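Local structure of DNA polymerase III beta subunit (Streptococcus pyogenes, 2AVT) at residues G164-F175 with T191-V202; K176-Q187 with Y249-M257. The protein forms the ring-shaped sliding clamp of bacterial DNA replication, a dimer that probably encircles DNA and tethers the replicative polymerase to it. One frame throughout, in Å; residues are numbered along the deposited sequence.

Interaction 1: residues G164-F175 with T191-V202. Unlike the reference sequence in segment 191-202: Phe199 (reference Leu).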
loop_
_atom_site.group_PDB
_atom_site.type_symbol
_atom_site.label_atom_id
_atom_site.label_comp_id
_atom_site.label_asym_id
_atom_site.label_seq_id
_atom_site.Cartn_x
_atom_site.Cartn_y
_atom_site.Cartn_z
ATOM N N GLY A 164 6.082 -23.673 -12.011
ATOM C CA GLY A 164 5.608 -23.092 -13.253
ATOM C C GLY A 164 4.266 -23.587 -13.752
ATOM O O GLY A 164 3.595 -24.390 -13.105
ATOM N N VAL A 165 3.872 -23.074 -14.912
ATOM C CA VAL A 165 2.621 -23.459 -15.551
ATOM C C VAL A 165 3.035 -24.328 -16.724
ATOM O O VAL A 165 3.870 -23.923 -17.527
ATOM C CB VAL A 165 1.848 -22.214 -16.070
ATOM C CG1 VAL A 165 0.556 -22.637 -16.775
ATOM C CG2 VAL A 165 1.519 -21.293 -14.910
ATOM N N HIS A 166 2.490 -25.536 -16.807
ATOM C CA HIS A 166 2.829 -26.428 -17.919
ATOM C C HIS A 166 1.967 -26.049 -19.115
ATOM O O HIS A 166 0.743 -26.077 -19.031
ATOM C CB HIS A 166 2.560 -27.893 -17.551
ATOM C CG HIS A 166 3.118 -28.876 -18.539
ATOM N ND1 HIS A 166 2.719 -30.195 -18.587
ATOM C CD2 HIS A 166 4.063 -28.737 -19.502
ATOM C CE1 HIS A 166 3.390 -30.824 -19.536
ATOM N NE2 HIS A 166 4.213 -29.962 -20.106
ATOM N N ILE A 167 2.606 -25.678 -20.219
ATOM C CA ILE A 167 1.887 -25.301 -21.440
ATOM C C ILE A 167 2.325 -26.271 -22.532
ATOM O O ILE A 167 3.518 -26.376 -22.822
ATOM C CB ILE A 167 2.242 -23.868 -21.908
ATOM C CG1 ILE A 167 2.044 -22.865 -20.771
ATOM C CG2 ILE A 167 1.360 -23.479 -23.078
ATOM C CD1 ILE A 167 0.621 -22.719 -20.324
ATOM N N VAL A 168 1.365 -26.971 -23.135
ATOM C CA VAL A 168 1.677 -27.952 -24.177
ATOM C C VAL A 168 0.771 -27.890 -25.407
ATOM O O VAL A 168 -0.444 -27.757 -25.286
ATOM C CB VAL A 168 1.574 -29.401 -23.636
ATOM C CG1 VAL A 168 1.994 -30.391 -24.714
ATOM C CG2 VAL A 168 2.424 -29.563 -22.411
ATOM N N LEU A 169 1.372 -27.985 -26.588
ATOM C CA LEU A 169 0.602 -27.996 -27.828
ATOM C C LEU A 169 0.811 -29.373 -28.453
ATOM O O LEU A 169 1.925 -29.715 -28.847
ATOM C CB LEU A 169 1.082 -26.918 -28.800
ATOM C CG LEU A 169 0.269 -26.908 -30.103
ATOM C CD1 LEU A 169 -1.184 -26.586 -29.774
ATOM C CD2 LEU A 169 0.836 -25.895 -31.087
ATOM N N SER A 170 -0.262 -30.155 -28.530
ATOM C CA SER A 170 -0.205 -31.504 -29.089
ATOM C C SER A 170 -1.007 -31.639 -30.391
ATOM O O SER A 170 -1.996 -30.938 -30.601
ATOM C CB SER A 170 -0.727 -32.508 -28.061
ATOM O OG SER A 170 -2.051 -32.187 -27.663
ATOM N N ASN A 171 -0.572 -32.556 -31.248
ATOM C CA ASN A 171 -1.224 -32.796 -32.533
ATOM C C ASN A 171 -1.355 -31.496 -33.322
ATOM O O ASN A 171 -2.330 -31.292 -34.049
ATOM C CB ASN A 171 -2.606 -33.422 -32.329
ATOM C CG ASN A 171 -2.567 -34.634 -31.421
ATOM O OD1 ASN A 171 -1.790 -35.570 -31.635
ATOM N ND2 ASN A 171 -3.415 -34.629 -30.396
ATOM N N HIS A 172 -0.370 -30.618 -33.155
ATOM C CA HIS A 172 -0.318 -29.335 -33.849
ATOM C C HIS A 172 -1.536 -28.441 -33.648
ATOM O O HIS A 172 -1.672 -27.434 -34.340
ATOM C CB HIS A 172 -0.140 -29.559 -35.354
ATOM C CG HIS A 172 1.130 -30.259 -35.726
ATOM N ND1 HIS A 172 2.369 -29.668 -35.613
ATOM C CD2 HIS A 172 1.350 -31.499 -36.228
ATOM C CE1 HIS A 172 3.298 -30.512 -36.030
ATOM N NE2 HIS A 172 2.705 -31.628 -36.409
ATOM N N LYS A 173 -2.415 -28.773 -32.711
ATOM C CA LYS A 173 -3.600 -27.942 -32.549
ATOM C C LYS A 173 -4.227 -27.965 -31.164
ATOM O O LYS A 173 -4.976 -27.056 -30.805
ATOM C CB LYS A 173 -4.667 -28.356 -33.570
ATOM C CG LYS A 173 -5.403 -29.639 -33.191
ATOM C CD LYS A 173 -6.563 -29.932 -34.127
ATOM C CE LYS A 173 -7.493 -30.982 -33.536
ATOM N NZ LYS A 173 -6.746 -32.208 -33.143
ATOM N N ASP A 174 -3.942 -29.005 -30.389
ATOM C CA ASP A 174 -4.507 -29.109 -29.053
ATOM C C ASP A 174 -3.606 -28.392 -28.042
ATOM O O ASP A 174 -2.487 -28.833 -27.772
ATOM C CB ASP A 174 -4.694 -30.586 -28.680
ATOM C CG ASP A 174 -5.743 -31.277 -29.543
ATOM O OD1 ASP A 174 -6.922 -30.860 -29.498
ATOM O OD2 ASP A 174 -5.391 -32.231 -30.268
ATOM N N PHE A 175 -4.111 -27.289 -27.497
ATOM C CA PHE A 175 -3.379 -26.458 -26.535
ATOM C C PHE A 175 -3.778 -26.747 -25.085
ATOM O O PHE A 175 -4.962 -26.709 -24.743
ATOM C CB PHE A 175 -3.658 -24.981 -26.855
ATOM C CG PHE A 175 -2.915 -23.998 -25.982
ATOM C CD1 PHE A 175 -3.383 -23.677 -24.719
ATOM C CD2 PHE A 175 -1.785 -23.357 -26.451
ATOM C CE1 PHE A 175 -2.739 -22.729 -23.938
ATOM C CE2 PHE A 175 -1.137 -22.407 -25.675
ATOM C CZ PHE A 175 -1.615 -22.093 -24.419
ATOM N N THR A 191 -8.429 -25.432 -28.583
ATOM C CA THR A 191 -8.090 -26.042 -29.865
ATOM C C THR A 191 -7.784 -24.867 -30.772
ATOM O O THR A 191 -8.628 -23.990 -30.956
ATOM C CB THR A 191 -9.266 -26.841 -30.493
ATOM O OG1 THR A 191 -9.827 -27.737 -29.527
ATOM C CG2 THR A 191 -8.763 -27.659 -31.678
ATOM N N LEU A 192 -6.580 -24.830 -31.327
ATOM C CA LEU A 192 -6.196 -23.731 -32.207
ATOM C C LEU A 192 -6.973 -23.798 -33.522
ATOM O O LEU A 192 -7.321 -24.885 -33.989
ATOM C CB LEU A 192 -4.700 -23.792 -32.512
ATOM C CG LEU A 192 -3.735 -23.882 -31.332
ATOM C CD1 LEU A 192 -2.300 -23.776 -31.844
ATOM C CD2 LEU A 192 -4.040 -22.773 -30.336
ATOM N N ASP A 193 -7.245 -22.639 -34.115
ATOM C CA ASP A 193 -7.959 -22.602 -35.383
ATOM C C ASP A 193 -7.001 -22.982 -36.503
ATOM O O ASP A 193 -7.402 -23.571 -37.504
ATOM C CB ASP A 193 -8.531 -21.209 -35.645
ATOM C CG ASP A 193 -9.607 -20.829 -34.653
ATOM O OD1 ASP A 193 -10.285 -21.739 -34.133
ATOM O OD2 ASP A 193 -9.787 -19.617 -34.405
ATOM N N ASN A 194 -5.731 -22.641 -36.326
ATOM C CA ASN A 194 -4.712 -22.965 -37.316
ATOM C C ASN A 194 -3.642 -23.845 -36.691
ATOM O O ASN A 194 -3.179 -23.580 -35.583
ATOM C CB ASN A 194 -4.074 -21.689 -37.863
ATOM C CG ASN A 194 -5.081 -20.789 -38.547
ATOM O OD1 ASN A 194 -5.833 -21.235 -39.415
ATOM N ND2 ASN A 194 -5.103 -19.517 -38.161
ATOM N N THR A 195 -3.255 -24.895 -37.401
ATOM C CA THR A 195 -2.239 -25.800 -36.889
ATOM C C THR A 195 -0.900 -25.083 -36.722
ATOM O O THR A 195 -0.540 -24.211 -37.518
ATOM C CB THR A 195 -2.059 -27.020 -37.818
ATOM O OG1 THR A 195 -1.693 -26.578 -39.131
ATOM C CG2 THR A 195 -3.357 -27.813 -37.902
ATOM N N SER A 196 -0.168 -25.457 -35.676
ATOM C CA SER A 196 1.129 -24.852 -35.391
ATOM C C SER A 196 2.064 -25.906 -34.798
ATOM O O SER A 196 1.607 -26.887 -34.208
ATOM C CB SER A 196 0.952 -23.685 -34.411
ATOM O OG SER A 196 2.166 -22.979 -34.221
ATOM N N ALA A 197 3.369 -25.707 -34.964
ATOM C CA ALA A 197 4.365 -26.643 -34.447
ATOM C C ALA A 197 4.099 -27.007 -32.985
ATOM O O ALA A 197 3.690 -26.160 -32.191
ATOM C CB ALA A 197 5.763 -26.049 -34.594
ATOM N N ASP A 198 4.322 -28.271 -32.634
ATOM C CA ASP A 198 4.107 -28.725 -31.266
ATOM C C ASP A 198 5.143 -28.107 -30.324
ATOM O O ASP A 198 6.219 -27.699 -30.755
ATOM C CB ASP A 198 4.189 -30.255 -31.178
ATOM C CG ASP A 198 3.000 -30.951 -31.827
ATOM O OD1 ASP A 198 1.848 -30.587 -31.515
ATOM O OD2 ASP A 198 3.220 -31.874 -32.640
ATOM N N PHE A 199 4.806 -28.045 -29.038
ATOM C CA PHE A 199 5.693 -27.478 -28.026
ATOM C C PHE A 199 5.263 -28.016 -26.673
ATOM O O PHE A 199 4.125 -28.456 -26.503
ATOM C CB PHE A 199 5.694 -25.952 -28.110
ATOM C CG PHE A 199 4.410 -25.319 -27.665
ATOM C CD1 PHE A 199 4.218 -24.961 -26.343
ATOM C CD2 PHE A 199 3.384 -25.082 -28.582
ATOM C CE1 PHE A 199 3.035 -24.379 -25.933
ATOM C CE2 PHE A 199 2.201 -24.500 -28.172
ATOM C CZ PHE A 199 2.026 -24.148 -26.848
ATOM N N MET A 200 6.177 -27.979 -25.708
ATOM C CA MET A 200 5.887 -28.445 -24.358
ATOM C C MET A 200 6.880 -27.827 -23.389
ATOM O O MET A 200 8.029 -28.257 -23.311
ATOM C CB MET A 200 5.982 -29.967 -24.277
ATOM C CG MET A 200 5.681 -30.485 -22.892
ATOM S SD MET A 200 5.771 -32.262 -22.801
ATOM C CE MET A 200 7.486 -32.484 -22.279
ATOM N N VAL A 201 6.434 -26.825 -22.643
ATOM C CA VAL A 201 7.310 -26.141 -21.706
ATOM C C VAL A 201 6.651 -25.882 -20.367
ATOM O O VAL A 201 5.461 -26.138 -20.172
ATOM C CB VAL A 201 7.772 -24.779 -22.278
ATOM C CG1 VAL A 201 8.557 -24.987 -23.553
ATOM C CG2 VAL A 201 6.563 -23.894 -22.546
ATOM N N VAL A 202 7.450 -25.374 -19.439
ATOM C CA VAL A 202 6.982 -25.036 -18.109
ATOM C C VAL A 202 7.517 -23.630 -17.880
ATOM O O VAL A 202 8.725 -23.401 -17.941
ATOM C CB VAL A 202 7.547 -25.999 -17.048
ATOM C CG1 VAL A 202 7.038 -25.606 -15.671
ATOM C CG2 VAL A 202 7.134 -27.435 -17.377
#
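Val202 CG1 packs on Gly164 CA. His166 then turns a ring edge to the partner strand. Its NE2 and CD2 lie against Met200 CG and Val201 O, and the Met200 sulfur is also at the edge, 4.9 Å from the ring centroid. Ile167 pairs with Val201 through two backbone bonds, and its CG2 meets the edge of the Phe199 ring at CE1 (3.4 Å). Val168 and Met200 lie side by side, tightly packed from Val168 CG2 to Met200 CG. Leu169 N bonds to Phe199 O at 2.8 Å; the return bond is weak. Phe199 CG lies between its backbone N and carbonyl carbon (chi1 70°), which lays the ring over the backbone, with Leu169 N 3.8 Å above the ring centre; the fit against Leu169 CB is doubtful, as the two are modelled too close. Strands 164-170 and 199-202 pair antiparallel (178°) at one edge of a central-domain sheet, strand 199-204 being outermost within this chain. Leu169 CD1 reaches Leu192 CD1 tip to tip. Lys173 and Asp174 form a classic beta bulge opposite Ser170. His172 N bonds to Asp198 OD1 (2.8 Å), its O accepts from Ser196 N, and its ND1 donates to Ser196 O from above the carbonyl plane. Asp198 OD2 lies 3.6 Å above the His172 ring. Lys173 O accepts a straight bond from Leu192 N (2.8 Å, 171°). Phe175 CE2 touches the Phe199 ring edge at CZ.

Interaction 2: residues K176-Q187 with Y249-M257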
loop_
_atom_site.group_PDB
_atom_site.type_symbol
_atom_site.label_atom_id
_atom_site.label_comp_id
_atom_site.label_asym_id
_atom_site.label_seq_id
_atom_site.Cartn_x
_atom_site.Cartn_y
_atom_site.Cartn_z
ATOM N N LYS A 176 -2.798 -27.032 -24.228
ATOM C CA LYS A 176 -3.104 -27.274 -22.817
ATOM C C LYS A 176 -2.220 -26.433 -21.885
ATOM O O LYS A 176 -1.007 -26.362 -22.052
ATOM C CB LYS A 176 -2.939 -28.757 -22.453
ATOM C CG LYS A 176 -3.278 -29.056 -20.991
ATOM C CD LYS A 176 -2.991 -30.500 -20.584
ATOM C CE LYS A 176 -1.500 -30.813 -20.641
ATOM N NZ LYS A 176 -1.204 -32.226 -20.253
ATOM N N ALA A 177 -2.850 -25.784 -20.916
ATOM C CA ALA A 177 -2.136 -24.986 -19.930
ATOM C C ALA A 177 -2.587 -25.527 -18.585
ATOM O O ALA A 177 -3.776 -25.474 -18.266
ATOM C CB ALA A 177 -2.507 -23.508 -20.053
ATOM N N VAL A 178 -1.649 -26.067 -17.808
ATOM C CA VAL A 178 -1.983 -26.609 -16.494
ATOM C C VAL A 178 -0.957 -26.236 -15.426
ATOM O O VAL A 178 0.234 -26.103 -15.704
ATOM C CB VAL A 178 -2.095 -28.152 -16.527
ATOM C CG1 VAL A 178 -0.733 -28.763 -16.777
ATOM C CG2 VAL A 178 -2.668 -28.654 -15.214
ATOM N N ALA A 179 -1.440 -26.064 -14.199
ATOM C CA ALA A 179 -0.584 -25.726 -13.065
ATOM C C ALA A 179 -1.178 -26.389 -11.831
ATOM O O ALA A 179 -2.395 -26.490 -11.702
ATOM C CB ALA A 179 -0.517 -24.213 -12.866
ATOM N N THR A 180 -0.309 -26.833 -10.929
ATOM C CA THR A 180 -0.742 -27.495 -9.712
ATOM C C THR A 180 0.294 -27.396 -8.596
ATOM O O THR A 180 1.488 -27.197 -8.837
ATOM C CB THR A 180 -1.033 -28.994 -9.968
ATOM O OG1 THR A 180 -1.533 -29.595 -8.771
ATOM C CG2 THR A 180 0.224 -29.728 -10.390
ATOM N N ASP A 181 -0.194 -27.527 -7.368
ATOM C CA ASP A 181 0.633 -27.479 -6.170
ATOM C C ASP A 181 0.450 -28.817 -5.447
ATOM O O ASP A 181 0.636 -28.900 -4.238
ATOM C CB ASP A 181 0.177 -26.336 -5.262
ATOM C CG ASP A 181 -1.208 -26.562 -4.702
ATOM O OD1 ASP A 181 -1.983 -27.305 -5.337
ATOM O OD2 ASP A 181 -1.529 -25.997 -3.627
ATOM N N SER A 182 0.072 -29.854 -6.200
ATOM C CA SER A 182 -0.159 -31.199 -5.664
ATOM C C SER A 182 -1.075 -31.136 -4.453
ATOM O O SER A 182 -0.964 -31.916 -3.506
ATOM C CB SER A 182 1.155 -31.867 -5.278
ATOM O OG SER A 182 1.781 -31.192 -4.200
ATOM N N HIS A 183 -1.976 -30.168 -4.501
ATOM C CA HIS A 183 -2.979 -29.952 -3.470
ATOM C C HIS A 183 -4.237 -29.562 -4.244
ATOM O O HIS A 183 -5.343 -30.015 -3.947
ATOM C CB HIS A 183 -2.559 -28.814 -2.539
ATOM C CG HIS A 183 -1.446 -29.174 -1.601
ATOM N ND1 HIS A 183 -1.577 -30.149 -0.636
ATOM C CD2 HIS A 183 -0.184 -28.697 -1.487
ATOM C CE1 HIS A 183 -0.441 -30.259 0.031
ATOM N NE2 HIS A 183 0.421 -29.393 -0.464
ATOM N N ARG A 184 -4.019 -28.721 -5.253
ATOM C CA ARG A 184 -5.055 -28.206 -6.133
ATOM C C ARG A 184 -4.435 -28.037 -7.519
ATOM O O ARG A 184 -3.222 -27.937 -7.657
ATOM C CB ARG A 184 -5.600 -26.882 -5.582
ATOM C CG ARG A 184 -4.607 -25.746 -5.511
ATOM C CD ARG A 184 -5.097 -24.832 -4.401
ATOM N NE ARG A 184 -4.765 -23.419 -4.566
ATOM C CZ ARG A 184 -3.565 -22.960 -4.890
ATOM N NH1 ARG A 184 -2.563 -23.800 -5.100
ATOM N NH2 ARG A 184 -3.367 -21.652 -4.975
ATOM N N MET A 185 -5.286 -27.985 -8.533
ATOM C CA MET A 185 -4.840 -27.903 -9.915
ATOM C C MET A 185 -5.820 -27.116 -10.764
ATOM O O MET A 185 -7.009 -27.091 -10.468
ATOM C CB MET A 185 -4.705 -29.330 -10.452
ATOM C CG MET A 185 -4.453 -29.437 -11.937
ATOM S SD MET A 185 -4.457 -31.181 -12.435
ATOM C CE MET A 185 -6.178 -31.450 -12.575
ATOM N N SER A 186 -5.304 -26.495 -11.818
ATOM C CA SER A 186 -6.109 -25.706 -12.738
ATOM C C SER A 186 -5.657 -26.015 -14.160
ATOM O O SER A 186 -4.452 -26.004 -14.456
ATOM C CB SER A 186 -5.927 -24.218 -12.457
ATOM O OG SER A 186 -6.845 -23.464 -13.221
ATOM N N GLN A 187 -6.626 -26.292 -15.034
ATOM C CA GLN A 187 -6.342 -26.632 -16.431
ATOM C C GLN A 187 -7.228 -25.928 -17.468
ATOM O O GLN A 187 -8.444 -25.813 -17.305
ATOM C CB GLN A 187 -6.476 -28.138 -16.630
ATOM C CG GLN A 187 -6.293 -28.596 -18.068
ATOM C CD GLN A 187 -6.843 -29.992 -18.297
ATOM O OE1 GLN A 187 -8.063 -30.200 -18.341
ATOM N NE2 GLN A 187 -5.952 -30.954 -18.425
ATOM N N TYR A 249 7.654 -32.467 -16.374
ATOM C CA TYR A 249 6.503 -32.045 -15.584
ATOM C C TYR A 249 5.696 -33.305 -15.278
ATOM O O TYR A 249 5.624 -34.209 -16.107
ATOM C CB TYR A 249 5.641 -31.055 -16.371
ATOM C CG TYR A 249 4.636 -30.324 -15.511
ATOM C CD1 TYR A 249 5.028 -29.268 -14.695
ATOM C CD2 TYR A 249 3.309 -30.719 -15.479
ATOM C CE1 TYR A 249 4.122 -28.630 -13.868
ATOM C CE2 TYR A 249 2.398 -30.092 -14.658
ATOM C CZ TYR A 249 2.809 -29.048 -13.854
ATOM O OH TYR A 249 1.898 -28.433 -13.032
ATOM N N PRO A 250 5.089 -33.390 -14.085
ATOM C CA PRO A 250 4.303 -34.575 -13.728
ATOM C C PRO A 250 3.122 -34.851 -14.656
ATOM O O PRO A 250 2.610 -33.949 -15.320
ATOM C CB PRO A 250 3.867 -34.282 -12.292
ATOM C CG PRO A 250 3.818 -32.786 -12.246
ATOM C CD PRO A 250 5.069 -32.404 -12.992
ATOM N N ASP A 251 2.710 -36.115 -14.705
ATOM C CA ASP A 251 1.585 -36.536 -15.533
ATOM C C ASP A 251 0.316 -36.057 -14.841
ATOM O O ASP A 251 -0.147 -36.672 -13.882
ATOM C CB ASP A 251 1.560 -38.060 -15.652
ATOM C CG ASP A 251 0.459 -38.557 -16.565
ATOM O OD1 ASP A 251 -0.665 -38.016 -16.496
ATOM O OD2 ASP A 251 0.717 -39.500 -17.343
ATOM N N THR A 252 -0.245 -34.959 -15.332
ATOM C CA THR A 252 -1.444 -34.392 -14.736
ATOM C C THR A 252 -2.745 -34.861 -15.394
ATOM O O THR A 252 -3.818 -34.748 -14.807
ATOM C CB THR A 252 -1.368 -32.848 -14.759
ATOM O OG1 THR A 252 -2.499 -32.304 -14.076
ATOM C CG2 THR A 252 -1.335 -32.337 -16.186
ATOM N N ASP A 253 -2.658 -35.382 -16.615
ATOM C CA ASP A 253 -3.858 -35.869 -17.291
ATOM C C ASP A 253 -4.423 -37.019 -16.466
ATOM O O ASP A 253 -5.637 -37.172 -16.331
ATOM C CB ASP A 253 -3.532 -36.373 -18.702
ATOM C CG ASP A 253 -2.996 -35.283 -19.604
ATOM O OD1 ASP A 253 -3.533 -34.159 -19.554
ATOM O OD2 ASP A 253 -2.047 -35.550 -20.373
ATOM N N ARG A 254 -3.516 -37.814 -15.903
ATOM C CA ARG A 254 -3.876 -38.968 -15.089
ATOM C C ARG A 254 -4.574 -38.587 -13.789
ATOM O O ARG A 254 -4.906 -39.458 -12.986
ATOM C CB ARG A 254 -2.626 -39.792 -14.786
ATOM N N LEU A 255 -4.802 -37.292 -13.586
ATOM C CA LEU A 255 -5.460 -36.814 -12.373
ATOM C C LEU A 255 -6.911 -36.408 -12.604
ATOM O O LEU A 255 -7.673 -36.243 -11.652
ATOM C CB LEU A 255 -4.691 -35.627 -11.780
ATOM C CG LEU A 255 -3.334 -35.918 -11.133
ATOM C CD1 LEU A 255 -2.706 -34.622 -10.650
ATOM C CD2 LEU A 255 -3.520 -36.880 -9.969
ATOM N N LEU A 256 -7.294 -36.235 -13.866
ATOM C CA LEU A 256 -8.662 -35.844 -14.182
ATOM C C LEU A 256 -9.637 -36.925 -13.721
ATOM O O LEU A 256 -9.409 -38.115 -13.944
ATOM C CB LEU A 256 -8.814 -35.603 -15.686
ATOM C CG LEU A 256 -7.959 -34.467 -16.252
ATOM C CD1 LEU A 256 -8.202 -34.332 -17.746
ATOM C CD2 LEU A 256 -8.301 -33.171 -15.538
ATOM N N MET A 257 -10.722 -36.504 -13.076
ATOM C CA MET A 257 -11.715 -37.442 -12.569
ATOM C C MET A 257 -12.751 -37.821 -13.622
ATOM O O MET A 257 -13.339 -36.962 -14.277
ATOM C CB MET A 257 -12.410 -36.855 -11.335
ATOM C CG MET A 257 -13.249 -35.615 -11.603
ATOM S SD MET A 257 -15.036 -35.933 -11.608
ATOM C CE MET A 257 -15.428 -35.675 -9.860
HETATM O O HOH W 1 2.516 -26.196 -11.700
#
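Lys176 runs out with CG trans to its backbone N (chi1 -179°) and bends at chi3 (65°). This carries NZ to Asp253 OD1 at 3.1 Å, in a salt bridge. The lysine meets that oxygen on its syn side, about 30° out of the carboxylate plane. Val178 and Thr252 meet tip to tip, with Val178 CG1 3.7 Å from Thr252 CG2. The same CG1 also packs obliquely on the Tyr249 ring, 4.0 Å from CE2. Thr252 OG1 is buried here and has no hydrogen-bond partner; its exact place is doubtful, because it is modelled too close to Met185 SD. Tyr249 OH comes to 3.4 Å from Thr180 CG2. A water in the plane of the tyrosine ring accepts from Thr180 N at 3.0 Å and is hydrogen-bonded to Tyr249 OH at 2.7 Å. It therefore bridges the loop to the strand backbone. Thr180 OG1 donates to Arg184 O and accepts from Ser182 N in an ST turn. Met185 CE meets Leu256 CD2 at 4.0 Å, the two side chains crossing at about a right angle. Leu256 also packs against the Gln187 amide. Within 249-257, Asp251 OD1 accepts from Arg254 N in an Asx motif. The loop 249-257, on the way from the central to the C-terminal domain, packs on the hairpin of strands 174-180 and 184-191. Strand 164-170 flanks the hairpin on one side and strand 367-372 on the other. Leu255 and Met185 both touch Leu371 of that last strand, and Arg184 forms a salt bridge with Glu336 of helix 331-339.

Overall arrangement
Interactions 1 and 2 both involve one antiparallel sheet, with centres about 16 Å apart. They share strand 174-180, which enters at the end of segment 164-175 and continues as segment 176-187. Backbone pairing joins them directly: His166 N lies 2.6 Å from Val178 O, and Val168 N 2.7 Å from Lys176 O, both probable hydrogen bonds. The Tyr249 ring of interaction 2 packs on the His166 ring of interaction 1, with His166 ND1 3.2 Å from Tyr249 CD2. Interaction 1 includes strand 199-204, the outermost strand of the sheet within this chain. Interaction 2 lies toward the C-terminal domain, whose strand 367-372 continues the sheet past 184-191. No other chain of the assembly touches either contact.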